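Local coordinates for sensor protein, Kinase (Polaromonas sp. JS666, PDB 3GRC) that probably acts as a phosphoacceptor receiver module of a two-component sensor kinase, receiving a phosphoryl group from a histidine kinase in signal relay, at residues Asp57-Asp62 / Ser87-Glu92; Ile9-Asp14 / Phe31-Val36. All blocks are in the same frame, centred on the assembly; numbering follows the deposited sequence.

Contact 1: residues Asp57-Asp62 / Ser87-Glu92; sequences DLNLPD and SANARE
Asp57 and Ser87 meet just beyond the C-terminal ends of strands 53-56 and 82-86, which lie side by side in the parallel sheet of a CheY-like receiver domain; their CA atoms are 4.9 Å apart. Asp57 sits at the position that in this family normally accepts the phosphoryl group, and Ser87 fits the conserved Ser/Thr of the switch. CG of Asp57 is anti to its backbone N (chi1 176°), and the turn of the carboxylate brings OD1 to 3.2 Å from Ser87 OG. Water 1 donates to the same OD1 at 2.8 Å and accepts from Ala88 N, a one-water bridge between the loops. OD1 also takes the backbone N-H of Asn59 at 3.1 Å, closing an Asx turn; the donor stands above the carboxylate plane, 69° out of it. Lys110 makes a long, weak ion pair with this oxygen.

Leu58 sets carbon against oxygen twice: CB lies 3.1 Å from Ser87 OG, and CD2 lies 3.6 Å from Asn89 O, within the type I turn running from Ser87 to Ala90. Asn59 then spans the gap between the loops. The two asparagine side chains cross with their amide planes 86° apart, and Asn59 ND2 donates to Asn89 OD1 at 3.0 Å, the donor lying in the acceptor's carbonyl plane.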
loop_
_atom_site.group_PDB
_atom_site.type_symbol
_atom_site.label_atom_id
_atom_site.label_comp_id
_atom_site.label_asym_id
_atom_site.label_seq_id
_atom_site.Cartn_x
_atom_site.Cartn_y
_atom_site.Cartn_z
ATOM N N ASP A 57 -2.383 -1.286 5.028
ATOM C CA ASP A 57 -2.560 -2.070 6.235
ATOM C C ASP A 57 -4.015 -2.529 6.187
ATOM O O ASP A 57 -4.918 -1.719 5.988
ATOM C CB ASP A 57 -2.331 -1.176 7.455
ATOM C CG ASP A 57 -2.588 -1.889 8.769
ATOM O OD1 ASP A 57 -2.770 -3.133 8.764
ATOM O OD2 ASP A 57 -2.590 -1.192 9.818
ATOM N N LEU A 58 -4.248 -3.819 6.359
ATOM C CA LEU A 58 -5.601 -4.339 6.324
ATOM C C LEU A 58 -6.430 -3.940 7.543
ATOM O O LEU A 58 -7.639 -3.740 7.439
ATOM C CB LEU A 58 -5.559 -5.854 6.200
ATOM C CG LEU A 58 -6.108 -6.451 4.905
ATOM C CD1 LEU A 58 -5.544 -5.724 3.694
ATOM C CD2 LEU A 58 -5.762 -7.928 4.866
ATOM N N ASN A 59 -5.776 -3.797 8.691
ATOM C CA ASN A 59 -6.470 -3.444 9.930
ATOM C C ASN A 59 -6.489 -1.953 10.261
ATOM O O ASN A 59 -5.786 -1.506 11.164
ATOM C CB ASN A 59 -5.844 -4.211 11.092
ATOM C CG ASN A 59 -5.892 -5.712 10.886
ATOM O OD1 ASN A 59 -6.969 -6.309 10.842
ATOM N ND2 ASN A 59 -4.725 -6.329 10.745
ATOM N N LEU A 60 -7.300 -1.189 9.540
ATOM C CA LEU A 60 -7.402 0.249 9.778
ATOM C C LEU A 60 -8.602 0.576 10.669
ATOM O O LEU A 60 -9.584 -0.164 10.697
ATOM C CB LEU A 60 -7.539 0.989 8.453
ATOM C CG LEU A 60 -6.447 0.698 7.431
ATOM C CD1 LEU A 60 -6.830 1.309 6.100
ATOM C CD2 LEU A 60 -5.116 1.239 7.937
ATOM N N PRO A 61 -8.539 1.705 11.395
ATOM C CA PRO A 61 -9.624 2.136 12.292
ATOM C C PRO A 61 -10.966 2.362 11.585
ATOM O O PRO A 61 -11.885 1.558 11.740
ATOM C CB PRO A 61 -9.066 3.415 12.920
ATOM C CG PRO A 61 -8.173 3.966 11.832
ATOM C CD PRO A 61 -7.471 2.722 11.329
ATOM N N ASP A 62 -11.068 3.444 10.811
ATOM C CA ASP A 62 -12.300 3.772 10.081
ATOM C C ASP A 62 -12.770 2.666 9.125
ATOM O O ASP A 62 -13.583 1.820 9.498
ATOM C CB ASP A 62 -12.151 5.113 9.313
ATOM C CG ASP A 62 -10.875 5.202 8.451
ATOM O OD1 ASP A 62 -10.175 4.182 8.248
ATOM O OD2 ASP A 62 -10.578 6.319 7.962
ATOM N N SER A 87 0.231 -6.305 6.069
ATOM C CA SER A 87 -0.630 -6.414 7.221
ATOM C C SER A 87 -0.431 -7.726 7.946
ATOM O O SER A 87 0.041 -8.705 7.365
ATOM C CB SER A 87 -2.088 -6.269 6.752
ATOM O OG SER A 87 -2.983 -6.213 7.830
ATOM N N ALA A 88 -0.810 -7.731 9.219
ATOM C CA ALA A 88 -0.687 -8.894 10.086
ATOM C C ALA A 88 -1.517 -10.091 9.618
ATOM O O ALA A 88 -1.079 -11.241 9.678
ATOM C CB ALA A 88 -1.087 -8.506 11.504
ATOM N N ASN A 89 -2.726 -9.820 9.159
ATOM C CA ASN A 89 -3.593 -10.885 8.690
ATOM C C ASN A 89 -3.654 -10.816 7.159
ATOM O O ASN A 89 -4.729 -10.926 6.563
ATOM C CB ASN A 89 -4.989 -10.708 9.294
ATOM C CG ASN A 89 -4.947 -10.395 10.789
ATOM O OD1 ASN A 89 -4.739 -9.249 11.193
ATOM N ND2 ASN A 89 -5.132 -11.415 11.614
ATOM N N ALA A 90 -2.491 -10.641 6.533
ATOM C CA ALA A 90 -2.401 -10.524 5.082
ATOM C C ALA A 90 -2.818 -11.773 4.333
ATOM O O ALA A 90 -3.582 -11.704 3.372
ATOM C CB ALA A 90 -0.996 -10.142 4.683
ATOM N N ARG A 91 -2.311 -12.917 4.777
ATOM C CA ARG A 91 -2.596 -14.194 4.142
ATOM C C ARG A 91 -4.091 -14.514 4.153
ATOM O O ARG A 91 -4.674 -14.790 3.101
ATOM C CB ARG A 91 -1.794 -15.291 4.838
ATOM C CG ARG A 91 -1.855 -16.659 4.191
ATOM C CD ARG A 91 -0.949 -17.628 4.945
ATOM N NE ARG A 91 -1.071 -18.998 4.459
ATOM C CZ ARG A 91 -0.394 -20.032 4.951
ATOM N NH1 ARG A 91 0.459 -19.853 5.951
ATOM N NH2 ARG A 91 -0.576 -21.245 4.442
ATOM N N GLU A 92 -4.719 -14.476 5.328
ATOM C CA GLU A 92 -6.152 -14.756 5.407
ATOM C C GLU A 92 -6.975 -13.687 4.687
ATOM O O GLU A 92 -8.084 -13.956 4.238
ATOM C CB GLU A 92 -6.613 -14.873 6.864
ATOM C CG GLU A 92 -6.024 -13.843 7.817
ATOM C CD GLU A 92 -4.750 -14.334 8.514
ATOM O OE1 GLU A 92 -3.694 -14.473 7.850
ATOM O OE2 GLU A 92 -4.812 -14.580 9.740
HETATM O O HOH W 1 -1.447 -5.049 10.276
#

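Contact 2: residues Ile9-Asp14 / Phe31-Val36; sequences ILICED and FDSDMV
A methyl of Leu10, CD1, rests 3.9 Å from CG2 of Val36 across two parallel strands, 9-12 and 32-36, which flank helix 16-28 in the first beta-alpha-beta unit of a CheY-like receiver fold. The two side chains cross at about a right angle. That same methyl of Val36 lies between its own N and carbonyl carbon (CG1 at chi1 -66°), where it also packs on CB of Cys12. Helix 39-48 covers this face, through Val46 and Gln45 on Leu10 and Ala42 on Cys12.

On the other face, against helix 16-28, Ile11 extends CD1 to 3.5 Å from Ser33 OG, and the methyl also approaches CG of selenomethionine Met35. Nearer the strand starts, Ile9 places CG1 3.8 Å from Phe31 CD1, with its CD1 methyl close to the same ring atom; the two side chains run obliquely to each other.

Between these faces the backbones pair in parallel register, Ile9 with Ser33 through Cys12 with Val36, and the segment axes diverge by 24°. The ladder climbs from Ile9 N, which donates to Asp32 O, through the N-H groups of Asp34 and Ile11 to Val36 N, which donates to Ile11 O at 2.8 Å.

The polar side chains find partners beyond the two strands. Ser33 OG is hydrogen-bonded to Asn23, while Asp34 engages Arg8 by a salt bridge and Tyr51 by a hydrogen bond. Glu13 OE1 forms a salt bridge with Lys110 and OE2 accepts a hydrogen bond from Asp15 N; the last rung of the ladder is Glu13 N donating to Val36 O at 3.0 Å.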
loop_
_atom_site.group_PDB
_atom_site.type_symbol
_atom_site.label_atom_id
_atom_site.label_comp_id
_atom_site.label_asym_id
_atom_site.label_seq_id
_atom_site.Cartn_x
_atom_site.Cartn_y
_atom_site.Cartn_z
ATOM N N ILE A 9 6.016 6.676 -2.542
ATOM C CA ILE A 9 5.050 5.692 -2.051
ATOM C C ILE A 9 4.142 6.271 -0.970
ATOM O O ILE A 9 4.605 6.997 -0.100
ATOM C CB ILE A 9 5.769 4.476 -1.430
ATOM C CG1 ILE A 9 6.771 3.887 -2.424
ATOM C CG2 ILE A 9 4.754 3.433 -0.986
ATOM C CD1 ILE A 9 6.164 3.436 -3.716
ATOM N N LEU A 10 2.851 5.967 -1.022
ATOM C CA LEU A 10 1.947 6.438 0.017
ATOM C C LEU A 10 1.723 5.293 1.009
ATOM O O LEU A 10 1.146 4.264 0.666
ATOM C CB LEU A 10 0.607 6.883 -0.567
ATOM C CG LEU A 10 -0.470 7.265 0.458
ATOM C CD1 LEU A 10 -0.066 8.508 1.245
ATOM C CD2 LEU A 10 -1.780 7.522 -0.274
ATOM N N ILE A 11 2.206 5.483 2.229
ATOM C CA ILE A 11 2.081 4.502 3.295
ATOM C C ILE A 11 0.825 4.735 4.130
ATOM O O ILE A 11 0.708 5.758 4.800
ATOM C CB ILE A 11 3.278 4.584 4.265
ATOM C CG1 ILE A 11 4.585 4.401 3.506
ATOM C CG2 ILE A 11 3.117 3.558 5.381
ATOM C CD1 ILE A 11 5.800 4.668 4.356
ATOM N N CYS A 12 -0.105 3.792 4.096
ATOM C CA CYS A 12 -1.321 3.904 4.888
ATOM C C CYS A 12 -1.193 2.832 5.953
ATOM O O CYS A 12 -1.377 1.634 5.677
ATOM C CB CYS A 12 -2.557 3.658 4.026
ATOM S SG CYS A 12 -4.137 3.692 4.892
ATOM N N GLU A 13 -0.872 3.267 7.169
ATOM C CA GLU A 13 -0.660 2.351 8.280
ATOM C C GLU A 13 -1.168 2.932 9.589
ATOM O O GLU A 13 -0.879 4.075 9.937
ATOM C CB GLU A 13 0.840 2.026 8.377
ATOM C CG GLU A 13 1.318 1.352 9.674
ATOM C CD GLU A 13 0.743 -0.034 9.898
ATOM O OE1 GLU A 13 0.955 -0.918 9.052
ATOM O OE2 GLU A 13 0.084 -0.239 10.927
ATOM N N ASP A 14 -1.938 2.131 10.300
ATOM C CA ASP A 14 -2.500 2.533 11.574
ATOM C C ASP A 14 -1.466 2.643 12.706
ATOM O O ASP A 14 -1.584 3.504 13.575
ATOM C CB ASP A 14 -3.595 1.546 11.986
ATOM C CG ASP A 14 -4.200 1.879 13.336
ATOM O OD1 ASP A 14 -4.834 2.939 13.464
ATOM O OD2 ASP A 14 -4.028 1.083 14.278
ATOM N N PHE A 31 13.067 4.847 -2.326
ATOM C CA PHE A 31 11.745 5.451 -2.422
ATOM C C PHE A 31 11.471 6.594 -1.444
ATOM O O PHE A 31 11.851 6.511 -0.280
ATOM C CB PHE A 31 10.668 4.389 -2.174
ATOM C CG PHE A 31 10.591 3.322 -3.223
ATOM C CD1 PHE A 31 9.976 3.575 -4.445
ATOM C CD2 PHE A 31 11.047 2.033 -2.959
ATOM C CE1 PHE A 31 9.805 2.554 -5.380
ATOM C CE2 PHE A 31 10.877 1.011 -3.892
ATOM C CZ PHE A 31 10.252 1.276 -5.102
ATOM N N ASP A 32 10.800 7.645 -1.923
ATOM C CA ASP A 32 10.374 8.747 -1.059
ATOM C C ASP A 32 9.004 8.230 -0.632
ATOM O O ASP A 32 8.413 7.382 -1.319
ATOM C CB ASP A 32 10.151 10.068 -1.818
ATOM C CG ASP A 32 11.445 10.811 -2.139
ATOM O OD1 ASP A 32 12.398 10.759 -1.343
ATOM O OD2 ASP A 32 11.495 11.479 -3.192
ATOM N N SER A 33 8.487 8.722 0.482
ATOM C CA SER A 33 7.171 8.275 0.928
ATOM C C SER A 33 6.498 9.189 1.940
ATOM O O SER A 33 7.144 9.951 2.655
ATOM C CB SER A 33 7.250 6.860 1.507
ATOM O OG SER A 33 8.053 6.804 2.661
ATOM N N ASP A 34 5.182 9.086 1.994
ATOM C CA ASP A 34 4.382 9.864 2.901
ATOM C C ASP A 34 3.632 8.901 3.802
ATOM O O ASP A 34 3.137 7.874 3.354
ATOM C CB ASP A 34 3.369 10.719 2.133
ATOM C CG ASP A 34 4.017 11.894 1.410
ATOM O OD1 ASP A 34 4.996 12.446 1.943
ATOM O OD2 ASP A 34 3.541 12.269 0.318
HETATM N N MSE A 35 3.533 9.234 5.076
HETATM C CA MSE A 35 2.810 8.374 5.996
HETATM C C MSE A 35 1.446 8.976 6.347
HETATM O O MSE A 35 1.333 10.161 6.628
HETATM C CB MSE A 35 3.604 8.178 7.297
HETATM C CG MSE A 35 5.058 7.776 7.132
HETATM SE SE MSE A 35 5.953 7.776 8.823
HETATM C CE MSE A 35 6.418 9.680 8.993
ATOM N N VAL A 36 0.418 8.147 6.312
ATOM C CA VAL A 36 -0.939 8.521 6.706
ATOM C C VAL A 36 -1.447 7.353 7.543
ATOM O O VAL A 36 -0.972 6.232 7.397
ATOM C CB VAL A 36 -1.894 8.805 5.498
ATOM C CG1 VAL A 36 -1.402 10.053 4.769
ATOM C CG2 VAL A 36 -1.978 7.606 4.545
#

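Overall arrangement
From the N terminus, contact 2 comes first: strand 8-12, helix 16-28 and strand 32-36 close a right-handed beta-alpha-beta crossover that sets the outer strand beside the first. Contact 1 follows in series, neither nested nor crossed, joining the loop after strand 53-56 to the loop that leads from strand 82-86 into helix 90-97. Strand 53-56 lies between 8-12 and 82-86, so the two contacts occupy neighbouring parts of one sheet, with centres about 15 Å apart. They meet at the strands' C-terminal ends, where Glu13 OE2 and Asp57 OD2 lie 3.0 Å apart, an acidic cluster consistent with the metal-binding pocket of receiver domains.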